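Local coordinates for protein probable TonB-dependent siderophore receptor PirA (Acinetobacter baumannii, PDB 5FR8) that probably takes up iron across the outer membrane by binding iron-chelating siderophores, possibly including ferric enterobactin, at residues D377-K389 with A401-A413. Residues are numbered along the deposited sequence; the frame is centred on the assembly and turned at random.
Sequences DRFKDNVSTTQGK and AKGDRSKMESRIA
Phe379 and Met408 sit opposite one another in the ladder as an antiparallel hydrogen-bonded pair, where strand 365-380 ends and 407-422 begins, either end of the loop that joins these neighbours in the TonB-dependent receptor beta-barrel. Backbone bonds carry the ladder: Asp377 and Ser410 exchange N-H and C=O, Phe379 and Met408 do the same, and Asp381 N to Ser406 O, 2.8 Å, extends it one step past the strand pairs. Apolar contact follows on the face bearing Phe379. Met408 lies alongside that residue in a Met-aromatic contact, its SD at the ring's edge. Bends at chi2 and chi3 bring CE to 3.7 Å from Phe379 CD2 and on to meet Thr385 CG2 tip to tip. Met474 of helix 474-477 also packs on this pair. On the other face, Lys380 and Lys407 run side by side. Polar bonds set the loop: Asp381 forms an Asx motif, its OD1 taking Ser384 N while OD2 meets Ser384 OG and Tyr475. Thr385 OG1 donates to Asp381 O. Arg405, bent at chi3 (48°), turns its guanidinium into the 385-387 backbone, where NH1 and NH2 share Gln387 O at the group's edge, both bonds weak at 3.3 Å.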
loop_
_atom_site.group_PDB
_atom_site.type_symbol
_atom_site.label_atom_id
_atom_site.label_comp_id
_atom_site.label_asym_id
_atom_site.label_seq_id
_atom_site.Cartn_x
_atom_site.Cartn_y
_atom_site.Cartn_z
ATOM N N ASP A 377 9.234 -10.962 13.339
ATOM C CA ASP A 377 10.056 -10.314 12.318
ATOM C C ASP A 377 11.520 -10.169 12.773
ATOM O O ASP A 377 11.766 -9.727 13.908
ATOM C CB ASP A 377 9.520 -8.914 12.017
ATOM C CG ASP A 377 8.211 -8.932 11.263
ATOM O OD1 ASP A 377 8.001 -9.831 10.440
ATOM O OD2 ASP A 377 7.391 -8.028 11.481
ATOM N N ARG A 378 12.479 -10.537 11.901
ATOM C CA ARG A 378 13.902 -10.175 12.123
ATOM C C ARG A 378 14.438 -9.299 11.001
ATOM O O ARG A 378 14.229 -9.569 9.823
ATOM C CB ARG A 378 14.781 -11.403 12.280
ATOM C CG ARG A 378 14.296 -12.341 13.363
ATOM C CD ARG A 378 15.438 -12.725 14.277
ATOM N NE ARG A 378 15.305 -14.104 14.707
ATOM C CZ ARG A 378 15.547 -15.144 13.917
ATOM N NH1 ARG A 378 15.922 -14.956 12.654
ATOM N NH2 ARG A 378 15.409 -16.374 14.389
ATOM N N PHE A 379 15.132 -8.237 11.375
ATOM C CA PHE A 379 15.573 -7.243 10.409
ATOM C C PHE A 379 17.034 -6.903 10.645
ATOM O O PHE A 379 17.424 -6.595 11.752
ATOM C CB PHE A 379 14.712 -5.997 10.585
ATOM C CG PHE A 379 14.880 -4.960 9.502
ATOM C CD1 PHE A 379 14.796 -5.311 8.161
ATOM C CD2 PHE A 379 15.053 -3.622 9.832
ATOM C CE1 PHE A 379 14.911 -4.353 7.170
ATOM C CE2 PHE A 379 15.191 -2.663 8.840
ATOM C CZ PHE A 379 15.124 -3.030 7.505
ATOM N N LYS A 380 17.841 -6.997 9.604
ATOM C CA LYS A 380 19.222 -6.473 9.612
ATOM C C LYS A 380 19.245 -5.216 8.721
ATOM O O LYS A 380 18.789 -5.268 7.552
ATOM C CB LYS A 380 20.226 -7.553 9.135
ATOM C CG LYS A 380 21.691 -7.336 9.543
ATOM C CD LYS A 380 22.726 -8.228 8.823
ATOM C CE LYS A 380 24.024 -8.483 9.636
ATOM N NZ LYS A 380 24.697 -9.808 9.354
ATOM N N ASP A 381 19.713 -4.095 9.292
ATOM C CA ASP A 381 19.977 -2.841 8.543
ATOM C C ASP A 381 21.180 -2.113 9.151
ATOM O O ASP A 381 21.089 -1.537 10.236
ATOM C CB ASP A 381 18.757 -1.920 8.543
ATOM C CG ASP A 381 18.963 -0.625 7.718
ATOM O OD1 ASP A 381 20.133 -0.193 7.532
ATOM O OD2 ASP A 381 17.936 -0.032 7.274
ATOM N N ASN A 382 22.313 -2.165 8.453
ATOM C CA ASN A 382 23.549 -1.607 8.982
ATOM C C ASN A 382 23.943 -0.268 8.382
ATOM O O ASN A 382 24.927 0.334 8.798
ATOM C CB ASN A 382 24.700 -2.597 8.836
ATOM C CG ASN A 382 25.751 -2.386 9.899
ATOM O OD1 ASN A 382 25.468 -2.526 11.087
ATOM N ND2 ASN A 382 26.953 -1.999 9.488
ATOM N N VAL A 383 23.173 0.211 7.419
ATOM C CA VAL A 383 23.467 1.492 6.798
ATOM C C VAL A 383 22.605 2.660 7.391
ATOM O O VAL A 383 23.085 3.796 7.495
ATOM C CB VAL A 383 23.351 1.358 5.263
ATOM C CG1 VAL A 383 21.893 1.202 4.842
ATOM C CG2 VAL A 383 24.020 2.542 4.561
ATOM N N SER A 384 21.368 2.387 7.811
ATOM C CA SER A 384 20.518 3.418 8.418
ATOM C C SER A 384 20.767 3.639 9.913
ATOM O O SER A 384 20.353 4.655 10.497
ATOM C CB SER A 384 19.055 3.047 8.228
ATOM O OG SER A 384 18.770 2.777 6.864
ATOM N N THR A 385 21.448 2.677 10.517
ATOM C CA THR A 385 21.567 2.583 11.961
ATOM C C THR A 385 22.954 3.022 12.436
ATOM O O THR A 385 23.399 2.703 13.547
ATOM C CB THR A 385 21.278 1.151 12.415
ATOM O OG1 THR A 385 22.217 0.256 11.817
ATOM C CG2 THR A 385 19.849 0.753 12.001
ATOM N N THR A 386 23.618 3.766 11.558
ATOM C CA THR A 386 24.892 4.427 11.820
ATOM C C THR A 386 24.626 5.893 11.695
ATOM O O THR A 386 24.211 6.333 10.622
ATOM C CB THR A 386 25.884 4.175 10.688
ATOM O OG1 THR A 386 26.318 2.818 10.733
ATOM C CG2 THR A 386 27.047 5.128 10.786
ATOM N N GLN A 387 24.875 6.643 12.761
ATOM C CA GLN A 387 24.696 8.095 12.762
ATOM C C GLN A 387 25.174 8.553 14.112
ATOM O O GLN A 387 24.863 7.926 15.124
ATOM C CB GLN A 387 23.236 8.545 12.596
ATOM C CG GLN A 387 22.644 8.594 11.181
ATOM C CD GLN A 387 23.503 9.318 10.147
ATOM O OE1 GLN A 387 23.531 10.551 10.071
ATOM N NE2 GLN A 387 24.162 8.549 9.305
ATOM N N GLY A 388 25.931 9.646 14.115
ATOM C CA GLY A 388 26.476 10.205 15.331
ATOM C C GLY A 388 27.509 9.292 15.932
ATOM O O GLY A 388 27.754 9.340 17.135
ATOM N N LYS A 389 28.098 8.439 15.103
ATOM C CA LYS A 389 29.264 7.669 15.524
ATOM C C LYS A 389 30.521 8.457 15.175
ATOM O O LYS A 389 30.700 8.908 14.039
ATOM C CB LYS A 389 29.306 6.300 14.851
ATOM C CG LYS A 389 28.468 5.240 15.541
ATOM C CD LYS A 389 28.718 3.879 14.914
ATOM C CE LYS A 389 28.268 2.747 15.822
ATOM N NZ LYS A 389 28.266 1.455 15.086
ATOM N N ALA A 401 22.889 5.399 21.755
ATOM C CA ALA A 401 22.593 4.083 21.193
ATOM C C ALA A 401 23.767 3.147 21.372
ATOM O O ALA A 401 24.767 3.262 20.671
ATOM C CB ALA A 401 22.264 4.203 19.721
ATOM N N LYS A 402 23.631 2.219 22.309
ATOM C CA LYS A 402 24.670 1.249 22.592
ATOM C C LYS A 402 24.143 -0.134 22.278
ATOM O O LYS A 402 22.941 -0.346 22.227
ATOM C CB LYS A 402 25.101 1.336 24.053
ATOM C CG LYS A 402 25.807 2.636 24.381
ATOM C CD LYS A 402 25.844 2.871 25.873
ATOM C CE LYS A 402 26.380 4.252 26.187
ATOM N NZ LYS A 402 26.959 4.287 27.558
ATOM N N GLY A 403 25.057 -1.076 22.067
ATOM C CA GLY A 403 24.690 -2.430 21.654
ATOM C C GLY A 403 24.558 -2.503 20.148
ATOM O O GLY A 403 24.740 -1.496 19.452
ATOM N N ASP A 404 24.227 -3.681 19.634
ATOM C CA ASP A 404 24.143 -3.850 18.194
ATOM C C ASP A 404 22.950 -3.078 17.705
ATOM O O ASP A 404 21.825 -3.459 17.986
ATOM C CB ASP A 404 24.013 -5.320 17.823
ATOM C CG ASP A 404 24.308 -5.582 16.342
ATOM O OD1 ASP A 404 24.376 -4.595 15.580
ATOM O OD2 ASP A 404 24.478 -6.774 15.950
ATOM N N ARG A 405 23.199 -1.981 16.997
ATOM C CA ARG A 405 22.127 -1.151 16.441
ATOM C C ARG A 405 21.605 -1.667 15.111
ATOM O O ARG A 405 20.754 -1.033 14.516
ATOM C CB ARG A 405 22.608 0.293 16.199
ATOM C CG ARG A 405 23.007 1.063 17.453
ATOM C CD ARG A 405 23.835 2.306 17.154
ATOM N NE ARG A 405 23.269 3.151 16.099
ATOM C CZ ARG A 405 23.611 4.424 15.899
ATOM N NH1 ARG A 405 24.499 5.006 16.688
ATOM N NH2 ARG A 405 23.068 5.123 14.913
ATOM N N SER A 406 22.115 -2.795 14.629
ATOM C CA SER A 406 21.879 -3.199 13.240
ATOM C C SER A 406 20.779 -4.231 13.108
ATOM O O SER A 406 20.377 -4.564 12.005
ATOM C CB SER A 406 23.172 -3.742 12.619
ATOM O OG SER A 406 23.426 -5.086 13.023
ATOM N N LYS A 407 20.310 -4.760 14.237
ATOM C CA LYS A 407 19.391 -5.912 14.245
ATOM C C LYS A 407 18.200 -5.614 15.100
ATOM O O LYS A 407 18.346 -5.262 16.263
ATOM C CB LYS A 407 20.090 -7.187 14.745
ATOM C CG LYS A 407 21.340 -7.503 13.941
ATOM C CD LYS A 407 21.676 -8.979 13.829
ATOM C CE LYS A 407 22.626 -9.173 12.643
ATOM N NZ LYS A 407 23.623 -10.272 12.807
ATOM N N MET A 408 17.021 -5.753 14.512
ATOM C CA MET A 408 15.777 -5.424 15.182
ATOM C C MET A 408 14.828 -6.627 15.184
ATOM O O MET A 408 14.727 -7.335 14.168
ATOM C CB MET A 408 15.148 -4.232 14.462
ATOM C CG MET A 408 15.921 -2.939 14.698
ATOM S SD MET A 408 15.867 -1.765 13.327
ATOM C CE MET A 408 17.326 -2.210 12.389
ATOM N N GLU A 409 14.152 -6.851 16.321
ATOM C CA GLU A 409 13.170 -7.947 16.499
ATOM C C GLU A 409 11.788 -7.378 16.728
ATOM O O GLU A 409 11.656 -6.348 17.388
ATOM C CB GLU A 409 13.484 -8.833 17.742
ATOM C CG GLU A 409 14.614 -9.827 17.557
ATOM C CD GLU A 409 14.328 -11.199 18.166
ATOM O OE1 GLU A 409 13.153 -11.624 18.170
ATOM O OE2 GLU A 409 15.281 -11.877 18.625
ATOM N N SER A 410 10.763 -8.092 16.258
ATOM C CA SER A 410 9.354 -7.767 16.562
ATOM C C SER A 410 8.535 -9.041 16.695
ATOM O O SER A 410 8.685 -9.972 15.903
ATOM C CB SER A 410 8.769 -6.917 15.452
ATOM O OG SER A 410 7.578 -6.341 15.857
ATOM N N ARG A 411 7.680 -9.101 17.709
ATOM C CA ARG A 411 6.824 -10.261 17.897
ATOM C C ARG A 411 5.419 -9.803 18.274
ATOM O O ARG A 411 5.233 -8.932 19.137
ATOM C CB ARG A 411 7.392 -11.193 18.959
ATOM C CG ARG A 411 8.654 -11.928 18.528
ATOM C CD ARG A 411 9.291 -12.805 19.618
ATOM N NE ARG A 411 9.555 -12.106 20.878
ATOM C CZ ARG A 411 10.450 -11.129 21.054
ATOM N NH1 ARG A 411 11.203 -10.668 20.041
ATOM N NH2 ARG A 411 10.581 -10.592 22.267
ATOM N N ILE A 412 4.432 -10.382 17.597
ATOM C CA ILE A 412 3.037 -10.135 17.898
ATOM C C ILE A 412 2.363 -11.457 18.104
ATOM O O ILE A 412 2.421 -12.316 17.229
ATOM C CB ILE A 412 2.284 -9.433 16.755
ATOM C CG1 ILE A 412 2.899 -8.058 16.458
ATOM C CG2 ILE A 412 0.818 -9.265 17.144
ATOM C CD1 ILE A 412 2.196 -7.275 15.375
ATOM N N ALA A 413 1.742 -11.614 19.266
ATOM C CA ALA A 413 0.923 -12.761 19.529
ATOM C C ALA A 413 -0.518 -12.295 19.673
ATOM O O ALA A 413 -0.791 -11.309 20.369
ATOM C CB ALA A 413 1.383 -13.445 20.787
#